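Local coordinates for protein xyloglucan-specific endo-beta-1,4-glucanase GH12 (Aspergillus niveus, PDB 4NPR) that probably cuts internal beta-1,4-glucosidic bonds of xyloglucan, with retention of the beta-configuration, to release xyloglucan oligosaccharides, at residues F93-L98 against Y215-Q220; N111-N116 against N230-V235; V34-Y39 against T58-L63; T163-K168 against R198-Y203. One frame throughout, in Å; residues are numbered along the deposited sequence.

Interaction 1 (F93-L98 against Y215-Q220); sequences FTPKKL and YLVDVQ
Lys97 runs alongside the Tyr215 side chain in the same sense. Lys97 CG sits over one face of the Tyr215 ring, 3.8 Å from its centroid and offset toward the rim, in a CH-pi contact. Beyond CG the lysine chain is extended, and this carries CE to the hydroxyl end of the tyrosine. Phe93 reaches the same strand further on. Its CG is set between the backbone N and the carbonyl carbon (chi1 64°), which brings the end of the ring close to residues 216-219. Its CZ meets Leu216 CG at 4.0 Å, and its edge comes near the backbone N of Val219. Pro95 CB packs on Val217 CG1 at 4.1 Å.

Backbone pairing sets the Lys97-Tyr215 end of the contact. Lys96 and Leu216 form an antiparallel hydrogen-bonded pair. Leu216 N gives a 2.8 Å bond to Lys96 O, whereas the return bond from Lys96 N to Leu216 O is weak, at 3.4 Å. Lys97 and Tyr215 form the next, non-hydrogen-bonded pair.

The contact joins the end of strand 87-97 to the start of strand 215-226 in the larger sheet of the beta jelly roll. Strand 117-128 borders the latter strand on its other side. Leu98 touches Leu127 of that neighbour and also packs on Glu205 of helix 198-207.

Interaction 2 (N111-N116 against N230-V235); sequences NYSGSN and NAVFTV
The Tyr112 ring carries Phe233 CB on one face, 3.6 Å above its plane and offset toward the rim, a CH-pi contact. At the ring edge, near its plane, stands the methyl of Ala231, with Tyr112 CE1 4.0 Å from Ala231 CB. The carbonyl O of Val232 approaches CD1 obliquely. The two aromatic rings also meet at a slant, with planes 40° apart. Phe233 CG is anti to its backbone N (chi1 172°), and its CD1 comes alongside CE2 of the tyrosine.

Four backbone bonds hold the strands in antiparallel register. Asn111 N binds Thr234 O at 2.8 Å, and Thr234 N returns to Asn111 O at 2.9 Å. Ser113 and Val232 repeat the pattern. Tyr112 and Phe233 form the non-hydrogen-bonded pair between them, which puts both aromatic side chains on one face of the sheet. Asn111, Ser113, Val232 and Thr234 project from the other face. There Ser113 OG lies 3.7 Å from Val232 CB. Gly114 has backbone angles (phi 132°) and close neighbours, Asn230 O and Ala231 CA, that leave no room for a CB.

The Tyr112-Phe233 face is the inner one. Both residues touch Val121 of the opposing sheet of the jelly roll. Tyr112 OH is hydrogen-bonded to Thr223 OG1 and Trp74 NE1. The ring is therefore held by apolar groups along its length and by two polar partners at its end, which probably limits its movement. The outer face is more polar, consistent with its greater exposure to solvent.

Interaction 3 (V34-Y39 against T58-L63); sequences VTEGNY and TTFESL
A tight beta hairpin, turning through Gly37 and Asn38, packs through Glu36 and Gly37 on Phe60 and Leu63 of strand 58-63. The turn, Glu36 to Tyr39, is type II' and is closed by bonds of 2.8 Å from Tyr39 N to Glu36 O and 2.9 Å from Glu36 N to Tyr39 O. Glu36 lays its side chain over one face of the Phe60 ring. A bend at chi2 (-77°) folds the chain over the ring, and the carboxylate plane lies 9° from that of the ring. Glu36 CG is 3.6 Å from the Phe60 ring centroid, a CH-pi contact, and OE2 stands over the rim. Ser62 N lies over the rim of the opposite face.

The hairpin edges the larger sheet of the jelly roll, and strand 58-63 belongs to the smaller one, so the contact lies between the two sheets. Glu61 and Ser62 form a classic beta bulge against Val69. It lets Phe60 and Leu63, three residues apart, both point toward the hairpin. Leu63 CD2 rests on the turn backbone, 3.3 Å from Gly37 N, while CD1 meets the edge of the Tyr39 ring. Tyr39 OH is hydrogen-bonded to the backbone of Asn66 and Val240.

Interaction 4 (T163-K168 against R198-Y203); sequences TVAGIK and RDFFTY
In the helical turn that meets Val164 and Ala165, one carbonyl is gripped twice. Arg198 O accepts from Thr202 N and from Thr202 OG1, both at 2.9 Å. The hydroxyl comes from above the carbonyl plane, 44° out of it. The next helical bond, Tyr203 N to Asp199 O, ties together two residues that touch Val164.

Contact across the segments is made by side chains. Val164 CG1, anti to the backbone N (chi1 -177°), stands over one face of the Phe200 ring, 3.7 Å from its centroid and offset toward the rim. This is a CH-pi contact. The same methyl, Val164 CG1, lies 3.5 Å from Asp199 CB, and the valine and aspartate side chains run alongside in opposite senses. Val164 CG2 reaches Tyr203 CB more loosely, at 4.5 Å.

Val164 starts a type I' turn that ends at Ile167 and joins strand 163-164, the outermost strand of the larger sheet, to strand 167-176. The contact thus sets helix 198-207, which packs on the jelly roll, against the tip of an edge hairpin. Bonds between Val164 and Ile167 close the turn in both directions.

Within the turn, Ala165 CB approaches Asp199 OD2 at 3.7 Å and comes near Phe200 CE2 from an oblique direction. Phe200 packs on the larger sheet, where it meets Phe184 edge-to-face and touches Val141. Tyr203 also packs on Phe184, and on Ala160 and Pro162 in the loop before the hairpin.

From the N terminus, interaction 3 closes first, over a short loop, and joins the first hairpin of the larger sheet to strand 53-64 of the smaller one. Interaction 1 opens next at 93-98, and interaction 2 at 111-116. Interaction 4 then opens and closes inside both, setting helix 198-207 on the edge hairpin at 163-168. Interaction 1 closes at 215-220 and interaction 2 at 230-235, so these two cross. Interaction 1 pairs strands in the larger sheet, interaction 2 in the smaller. Their centres are about 30 Å apart. Interactions 1 and 4 touch where Leu98 and Leu216 pack on Phe201.

Interaction 1 (F93-L98 against Y215-Q220)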
# COMPACT_ATOMS: atom_id res chain seq x y z
N PHE A 93 7.84 7.48 11.45
CA PHE A 93 9.05 8.27 11.24
C PHE A 93 8.69 9.73 11.26
O PHE A 93 7.53 10.13 11.21
CB PHE A 93 9.73 7.92 9.91
CG PHE A 93 8.88 8.26 8.70
CD1 PHE A 93 7.76 7.50 8.39
CD2 PHE A 93 9.20 9.35 7.89
CE1 PHE A 93 6.98 7.81 7.31
CE2 PHE A 93 8.42 9.67 6.81
CZ PHE A 93 7.30 8.90 6.51
N THR A 94 9.72 10.54 11.35
CA THR A 94 9.54 11.96 11.35
C THR A 94 9.44 12.39 9.89
O THR A 94 10.29 12.02 9.10
CB THR A 94 10.73 12.64 12.02
OG1 THR A 94 10.84 12.15 13.37
CG2 THR A 94 10.52 14.14 12.03
N PRO A 95 8.42 13.19 9.56
CA PRO A 95 8.21 13.65 8.19
C PRO A 95 9.39 14.42 7.60
O PRO A 95 10.13 15.04 8.33
CB PRO A 95 6.96 14.52 8.31
CG PRO A 95 6.19 13.86 9.44
CD PRO A 95 7.26 13.52 10.43
N LYS A 96 9.56 14.34 6.29
CA LYS A 96 10.67 14.96 5.59
C LYS A 96 10.23 15.48 4.25
O LYS A 96 9.49 14.82 3.54
CB LYS A 96 11.76 13.92 5.29
CG LYS A 96 12.87 13.80 6.32
CD LYS A 96 14.20 13.52 5.63
CE LYS A 96 15.31 13.34 6.65
NZ LYS A 96 15.22 11.97 7.20
N LYS A 97 10.71 16.65 3.88
CA LYS A 97 10.51 17.14 2.54
C LYS A 97 11.18 16.22 1.56
O LYS A 97 12.28 15.75 1.81
CB LYS A 97 11.12 18.54 2.37
CG LYS A 97 10.35 19.63 3.08
CD LYS A 97 11.10 20.94 3.04
CE LYS A 97 10.31 21.96 3.83
NZ LYS A 97 11.00 23.27 3.86
N LEU A 98 10.57 16.05 0.40
CA LEU A 98 11.13 15.20 -0.62
C LEU A 98 12.51 15.60 -1.08
O LEU A 98 13.30 14.75 -1.47
CB LEU A 98 10.23 15.16 -1.83
CG LEU A 98 8.90 14.56 -1.47
CD1 LEU A 98 7.98 14.69 -2.68
CD2 LEU A 98 9.09 13.11 -1.02
N TYR A 215 6.14 17.35 1.87
CA TYR A 215 6.58 16.41 2.92
C TYR A 215 6.08 15.00 2.70
O TYR A 215 4.90 14.80 2.53
CB TYR A 215 6.05 16.84 4.30
CG TYR A 215 6.67 18.10 4.84
CD1 TYR A 215 6.12 19.35 4.56
CD2 TYR A 215 7.83 18.05 5.62
CE1 TYR A 215 6.72 20.52 5.04
CE2 TYR A 215 8.44 19.20 6.11
CZ TYR A 215 7.89 20.44 5.82
OH TYR A 215 8.49 21.57 6.31
N LEU A 216 6.96 14.00 2.74
CA LEU A 216 6.55 12.58 2.87
C LEU A 216 6.06 12.36 4.28
O LEU A 216 6.85 12.54 5.16
CB LEU A 216 7.74 11.64 2.58
CG LEU A 216 7.60 10.11 2.67
CD1 LEU A 216 6.35 9.57 1.98
CD2 LEU A 216 8.84 9.46 2.04
N VAL A 217 4.80 12.01 4.51
CA VAL A 217 4.28 11.84 5.89
C VAL A 217 3.74 10.46 6.35
O VAL A 217 3.47 10.28 7.55
CB VAL A 217 3.20 12.89 6.27
CG1 VAL A 217 3.68 14.28 5.92
CG2 VAL A 217 1.85 12.60 5.62
N ASP A 218 3.56 9.53 5.41
CA ASP A 218 3.11 8.17 5.73
C ASP A 218 3.69 7.22 4.65
O ASP A 218 3.65 7.55 3.47
CB ASP A 218 1.55 8.08 5.76
CG ASP A 218 0.93 8.38 7.19
OD1 ASP A 218 1.00 7.50 8.10
OD2 ASP A 218 0.34 9.48 7.37
N VAL A 219 4.28 6.09 5.07
CA VAL A 219 4.68 5.01 4.17
C VAL A 219 4.16 3.66 4.67
O VAL A 219 4.66 3.09 5.64
CB VAL A 219 6.20 4.93 4.02
CG1 VAL A 219 6.61 3.84 3.04
CG2 VAL A 219 6.73 6.26 3.58
N GLN A 220 3.16 3.15 3.96
CA GLN A 220 2.38 2.01 4.40
C GLN A 220 2.40 0.92 3.33
O GLN A 220 2.31 1.23 2.16
CB GLN A 220 0.95 2.45 4.58
CG GLN A 220 0.81 3.63 5.51
CD GLN A 220 -0.65 3.93 5.76
OE1 GLN A 220 -1.34 4.53 4.94
NE2 GLN A 220 -1.15 3.44 6.88

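Interaction 2 (N111-N116 against N230-V235)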
# COMPACT_ATOMS: atom_id res chain seq x y z
N ASN A 111 2.93 -13.40 -0.53
CA ASN A 111 2.19 -14.47 -1.19
C ASN A 111 0.67 -14.41 -0.92
O ASN A 111 0.24 -14.06 0.15
CB ASN A 111 2.73 -15.83 -0.73
CG ASN A 111 2.15 -16.95 -1.55
OD1 ASN A 111 2.40 -17.00 -2.77
ND2 ASN A 111 1.30 -17.80 -0.93
N TYR A 112 -0.14 -14.77 -1.91
CA TYR A 112 -1.58 -14.85 -1.73
C TYR A 112 -2.04 -16.25 -1.98
O TYR A 112 -1.56 -16.90 -2.90
CB TYR A 112 -2.34 -13.89 -2.70
CG TYR A 112 -3.12 -12.77 -1.98
CD1 TYR A 112 -4.10 -13.06 -1.07
CD2 TYR A 112 -2.85 -11.45 -2.24
CE1 TYR A 112 -4.81 -12.07 -0.43
CE2 TYR A 112 -3.56 -10.43 -1.62
CZ TYR A 112 -4.54 -10.74 -0.69
OH TYR A 112 -5.22 -9.74 -0.03
N SER A 113 -2.98 -16.73 -1.17
CA SER A 113 -3.72 -17.92 -1.55
C SER A 113 -5.21 -17.73 -1.29
O SER A 113 -5.60 -16.85 -0.53
CB SER A 113 -3.17 -19.17 -0.83
OG SER A 113 -3.21 -19.04 0.58
N GLY A 114 -6.02 -18.56 -1.93
CA GLY A 114 -7.47 -18.65 -1.64
C GLY A 114 -8.29 -18.59 -2.91
O GLY A 114 -7.72 -18.59 -3.96
N SER A 115 -9.62 -18.51 -2.80
CA SER A 115 -10.47 -18.67 -4.00
C SER A 115 -11.17 -17.39 -4.48
O SER A 115 -11.65 -16.58 -3.66
CB SER A 115 -11.45 -19.84 -3.84
OG SER A 115 -12.10 -19.77 -2.59
N ASN A 116 -11.20 -17.23 -5.82
CA ASN A 116 -11.76 -16.06 -6.50
C ASN A 116 -11.30 -14.71 -5.95
O ASN A 116 -12.11 -13.86 -5.62
CB ASN A 116 -13.30 -16.12 -6.50
CG ASN A 116 -13.81 -17.49 -6.92
OD1 ASN A 116 -13.43 -18.04 -7.97
ND2 ASN A 116 -14.68 -18.08 -6.09
N ASN A 230 -11.49 -17.41 1.88
CA ASN A 230 -10.30 -18.08 2.42
C ASN A 230 -9.00 -17.54 1.88
O ASN A 230 -8.09 -18.31 1.54
CB ASN A 230 -10.37 -19.58 2.18
CG ASN A 230 -11.61 -20.18 2.80
OD1 ASN A 230 -11.80 -20.12 4.02
ND2 ASN A 230 -12.50 -20.69 1.97
N ALA A 231 -8.93 -16.21 1.78
CA ALA A 231 -7.72 -15.58 1.33
C ALA A 231 -6.79 -15.52 2.49
O ALA A 231 -7.20 -15.40 3.65
CB ALA A 231 -7.98 -14.19 0.79
N VAL A 232 -5.52 -15.65 2.15
CA VAL A 232 -4.44 -15.56 3.11
C VAL A 232 -3.37 -14.79 2.37
O VAL A 232 -2.94 -15.19 1.30
CB VAL A 232 -3.90 -16.93 3.54
CG1 VAL A 232 -2.87 -16.76 4.66
CG2 VAL A 232 -5.02 -17.85 4.01
N PHE A 233 -3.04 -13.63 2.92
CA PHE A 233 -1.97 -12.79 2.43
C PHE A 233 -0.84 -12.89 3.47
O PHE A 233 -1.03 -12.53 4.62
CB PHE A 233 -2.45 -11.37 2.25
CG PHE A 233 -1.37 -10.39 1.92
CD1 PHE A 233 -0.69 -10.47 0.70
CD2 PHE A 233 -1.01 -9.40 2.82
CE1 PHE A 233 0.30 -9.58 0.39
CE2 PHE A 233 -0.02 -8.48 2.49
CZ PHE A 233 0.62 -8.57 1.28
N THR A 234 0.30 -13.39 3.02
CA THR A 234 1.42 -13.78 3.83
C THR A 234 2.54 -12.87 3.41
O THR A 234 2.99 -12.90 2.26
CB THR A 234 1.84 -15.24 3.50
OG1 THR A 234 0.73 -16.12 3.69
CG2 THR A 234 2.96 -15.72 4.36
N VAL A 235 2.98 -12.05 4.34
CA VAL A 235 4.16 -11.21 4.17
C VAL A 235 5.31 -11.86 4.92
O VAL A 235 5.35 -11.81 6.12
CB VAL A 235 3.89 -9.81 4.72
CG1 VAL A 235 5.15 -8.98 4.78
CG2 VAL A 235 2.82 -9.14 3.87

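Interaction 3 (V34-Y39 against T58-L63)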
# COMPACT_ATOMS: atom_id res chain seq x y z
N VAL A 34 -1.33 -3.03 16.46
CA VAL A 34 -0.24 -3.31 17.39
C VAL A 34 0.96 -2.58 16.87
O VAL A 34 1.09 -2.38 15.68
CB VAL A 34 0.12 -4.82 17.48
CG1 VAL A 34 -0.73 -5.51 18.52
CG2 VAL A 34 -0.02 -5.53 16.13
N THR A 35 1.84 -2.22 17.78
CA THR A 35 3.02 -1.44 17.49
C THR A 35 4.24 -2.35 17.64
O THR A 35 4.35 -3.05 18.62
CB THR A 35 3.09 -0.29 18.52
OG1 THR A 35 1.92 0.53 18.39
CG2 THR A 35 4.39 0.54 18.38
N GLU A 36 5.17 -2.35 16.70
CA GLU A 36 6.36 -3.18 16.85
C GLU A 36 7.51 -2.45 16.22
O GLU A 36 7.48 -2.11 15.05
CB GLU A 36 6.19 -4.53 16.15
CG GLU A 36 4.90 -5.29 16.42
CD GLU A 36 4.82 -6.01 17.78
OE1 GLU A 36 5.81 -6.03 18.57
OE2 GLU A 36 3.72 -6.58 18.04
N GLY A 37 8.56 -2.26 16.97
CA GLY A 37 9.69 -1.47 16.50
C GLY A 37 9.19 -0.18 15.89
O GLY A 37 8.54 0.64 16.54
N ASN A 38 9.47 -0.02 14.62
CA ASN A 38 9.09 1.19 13.94
C ASN A 38 7.85 1.09 13.13
O ASN A 38 7.60 1.96 12.33
CB ASN A 38 10.24 1.64 13.07
CG ASN A 38 11.43 1.96 13.89
OD1 ASN A 38 11.34 2.71 14.87
ND2 ASN A 38 12.56 1.38 13.54
N TYR A 39 7.04 0.07 13.38
CA TYR A 39 5.82 -0.15 12.60
C TYR A 39 4.60 -0.14 13.54
O TYR A 39 4.74 -0.33 14.73
CB TYR A 39 5.92 -1.46 11.80
CG TYR A 39 7.13 -1.54 10.86
CD1 TYR A 39 7.09 -0.93 9.60
CD2 TYR A 39 8.32 -2.21 11.24
CE1 TYR A 39 8.17 -0.99 8.73
CE2 TYR A 39 9.42 -2.28 10.35
CZ TYR A 39 9.33 -1.65 9.10
OH TYR A 39 10.37 -1.68 8.20
N THR A 58 -5.93 -10.05 11.16
CA THR A 58 -4.55 -9.75 10.83
C THR A 58 -3.66 -10.31 11.92
O THR A 58 -4.01 -10.28 13.10
CB THR A 58 -4.42 -8.22 10.67
OG1 THR A 58 -5.02 -7.85 9.44
CG2 THR A 58 -2.99 -7.76 10.62
N THR A 59 -2.49 -10.83 11.56
CA THR A 59 -1.59 -11.43 12.57
C THR A 59 -0.17 -10.94 12.45
O THR A 59 0.45 -11.06 11.43
CB THR A 59 -1.57 -12.97 12.47
OG1 THR A 59 -2.90 -13.49 12.66
CG2 THR A 59 -0.59 -13.62 13.53
N PHE A 60 0.36 -10.41 13.53
CA PHE A 60 1.76 -10.11 13.60
C PHE A 60 2.46 -11.37 14.03
O PHE A 60 2.00 -12.02 14.95
CB PHE A 60 1.99 -9.02 14.62
CG PHE A 60 3.40 -8.93 15.08
CD1 PHE A 60 4.37 -8.38 14.27
CD2 PHE A 60 3.76 -9.38 16.35
CE1 PHE A 60 5.68 -8.26 14.70
CE2 PHE A 60 5.07 -9.27 16.80
CZ PHE A 60 6.03 -8.71 15.97
N GLU A 61 3.58 -11.69 13.39
CA GLU A 61 4.34 -12.88 13.71
C GLU A 61 5.61 -12.55 14.46
O GLU A 61 5.83 -13.08 15.54
CB GLU A 61 4.75 -13.63 12.45
CG GLU A 61 4.08 -14.96 12.30
CD GLU A 61 2.73 -14.82 11.68
OE1 GLU A 61 2.68 -14.20 10.58
OE2 GLU A 61 1.75 -15.34 12.28
N SER A 62 6.44 -11.70 13.87
CA SER A 62 7.77 -11.44 14.40
C SER A 62 8.40 -10.21 13.81
O SER A 62 7.99 -9.72 12.78
CB SER A 62 8.68 -12.65 14.13
OG SER A 62 8.88 -12.86 12.75
N LEU A 63 9.44 -9.73 14.48
CA LEU A 63 10.13 -8.53 14.07
C LEU A 63 11.60 -8.82 14.31
O LEU A 63 11.98 -9.39 15.33
CB LEU A 63 9.67 -7.32 14.89
CG LEU A 63 10.43 -6.00 14.66
CD1 LEU A 63 10.32 -5.51 13.22
CD2 LEU A 63 9.98 -4.89 15.60

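Interaction 4 (T163-K168 against R198-Y203)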
# COMPACT_ATOMS: atom_id res chain seq x y z
N THR A 163 9.08 2.98 -16.56
CA THR A 163 9.83 1.93 -15.89
C THR A 163 10.51 2.62 -14.69
O THR A 163 11.23 3.58 -14.86
CB THR A 163 10.86 1.30 -16.87
OG1 THR A 163 10.18 0.50 -17.86
CG2 THR A 163 11.87 0.43 -16.15
N VAL A 164 10.27 2.17 -13.49
CA VAL A 164 10.78 2.78 -12.29
C VAL A 164 11.20 1.64 -11.38
O VAL A 164 10.48 0.61 -11.27
CB VAL A 164 9.68 3.54 -11.52
CG1 VAL A 164 10.26 4.23 -10.30
CG2 VAL A 164 8.94 4.50 -12.45
N ALA A 165 12.35 1.82 -10.75
CA ALA A 165 12.98 0.82 -9.88
C ALA A 165 13.03 -0.58 -10.51
O ALA A 165 12.81 -1.59 -9.83
CB ALA A 165 12.31 0.83 -8.49
N GLY A 166 13.33 -0.58 -11.81
CA GLY A 166 13.52 -1.79 -12.63
C GLY A 166 12.27 -2.50 -13.13
O GLY A 166 12.38 -3.52 -13.75
N ILE A 167 11.08 -1.95 -12.85
CA ILE A 167 9.79 -2.61 -13.15
C ILE A 167 8.99 -1.69 -14.05
O ILE A 167 8.94 -0.50 -13.81
CB ILE A 167 8.94 -2.77 -11.85
CG1 ILE A 167 9.60 -3.73 -10.86
CG2 ILE A 167 7.51 -3.22 -12.15
CD1 ILE A 167 8.94 -3.72 -9.51
N LYS A 168 8.35 -2.27 -15.07
CA LYS A 168 7.46 -1.52 -15.97
C LYS A 168 6.07 -1.37 -15.34
O LYS A 168 5.48 -2.33 -14.87
CB LYS A 168 7.35 -2.20 -17.30
CG LYS A 168 7.07 -1.26 -18.50
CD LYS A 168 7.90 -1.70 -19.74
CE LYS A 168 7.20 -1.43 -21.08
NZ LYS A 168 6.71 -0.03 -21.23
N ARG A 198 12.38 6.01 -3.63
CA ARG A 198 12.53 7.37 -4.01
C ARG A 198 12.46 7.53 -5.49
O ARG A 198 12.31 8.65 -5.99
CB ARG A 198 13.83 7.92 -3.49
CG ARG A 198 13.74 9.41 -3.35
CD ARG A 198 15.09 9.97 -3.00
NE ARG A 198 15.87 10.27 -4.19
CZ ARG A 198 17.01 10.92 -4.16
NH1 ARG A 198 17.49 11.35 -3.03
NH2 ARG A 198 17.67 11.15 -5.26
N ASP A 199 12.57 6.42 -6.23
CA ASP A 199 12.58 6.54 -7.69
C ASP A 199 11.22 7.01 -8.21
O ASP A 199 11.14 7.75 -9.15
CB ASP A 199 13.03 5.22 -8.37
CG ASP A 199 14.49 4.79 -8.00
OD1 ASP A 199 15.37 5.63 -7.74
OD2 ASP A 199 14.76 3.56 -7.97
N PHE A 200 10.15 6.56 -7.58
CA PHE A 200 8.80 6.99 -7.88
C PHE A 200 8.59 8.49 -7.73
O PHE A 200 7.95 9.11 -8.56
CB PHE A 200 7.85 6.24 -6.96
CG PHE A 200 7.86 4.78 -7.23
CD1 PHE A 200 7.24 4.29 -8.37
CD2 PHE A 200 8.58 3.91 -6.45
CE1 PHE A 200 7.30 2.95 -8.68
CE2 PHE A 200 8.65 2.57 -6.77
CZ PHE A 200 7.99 2.09 -7.87
N PHE A 201 9.15 9.08 -6.68
CA PHE A 201 9.15 10.54 -6.53
C PHE A 201 10.07 11.26 -7.52
O PHE A 201 9.66 12.26 -8.14
CB PHE A 201 9.49 10.92 -5.09
CG PHE A 201 8.52 10.35 -4.09
CD1 PHE A 201 7.26 10.88 -3.95
CD2 PHE A 201 8.85 9.23 -3.31
CE1 PHE A 201 6.34 10.37 -3.03
CE2 PHE A 201 7.95 8.71 -2.39
CZ PHE A 201 6.70 9.28 -2.26
N THR A 202 11.30 10.79 -7.69
CA THR A 202 12.18 11.37 -8.68
C THR A 202 11.37 11.45 -9.98
O THR A 202 11.36 12.47 -10.67
CB THR A 202 13.41 10.45 -8.91
OG1 THR A 202 14.08 10.13 -7.68
CG2 THR A 202 14.40 11.09 -9.86
N TYR A 203 10.67 10.37 -10.31
CA TYR A 203 9.96 10.31 -11.57
C TYR A 203 8.86 11.36 -11.72
O TYR A 203 8.76 12.01 -12.75
CB TYR A 203 9.35 8.92 -11.80
CG TYR A 203 8.40 8.93 -12.99
CD1 TYR A 203 7.05 9.20 -12.81
CD2 TYR A 203 8.85 8.70 -14.30
CE1 TYR A 203 6.18 9.24 -13.89
CE2 TYR A 203 7.96 8.75 -15.39
CZ TYR A 203 6.62 9.01 -15.16
OH TYR A 203 5.67 9.06 -16.19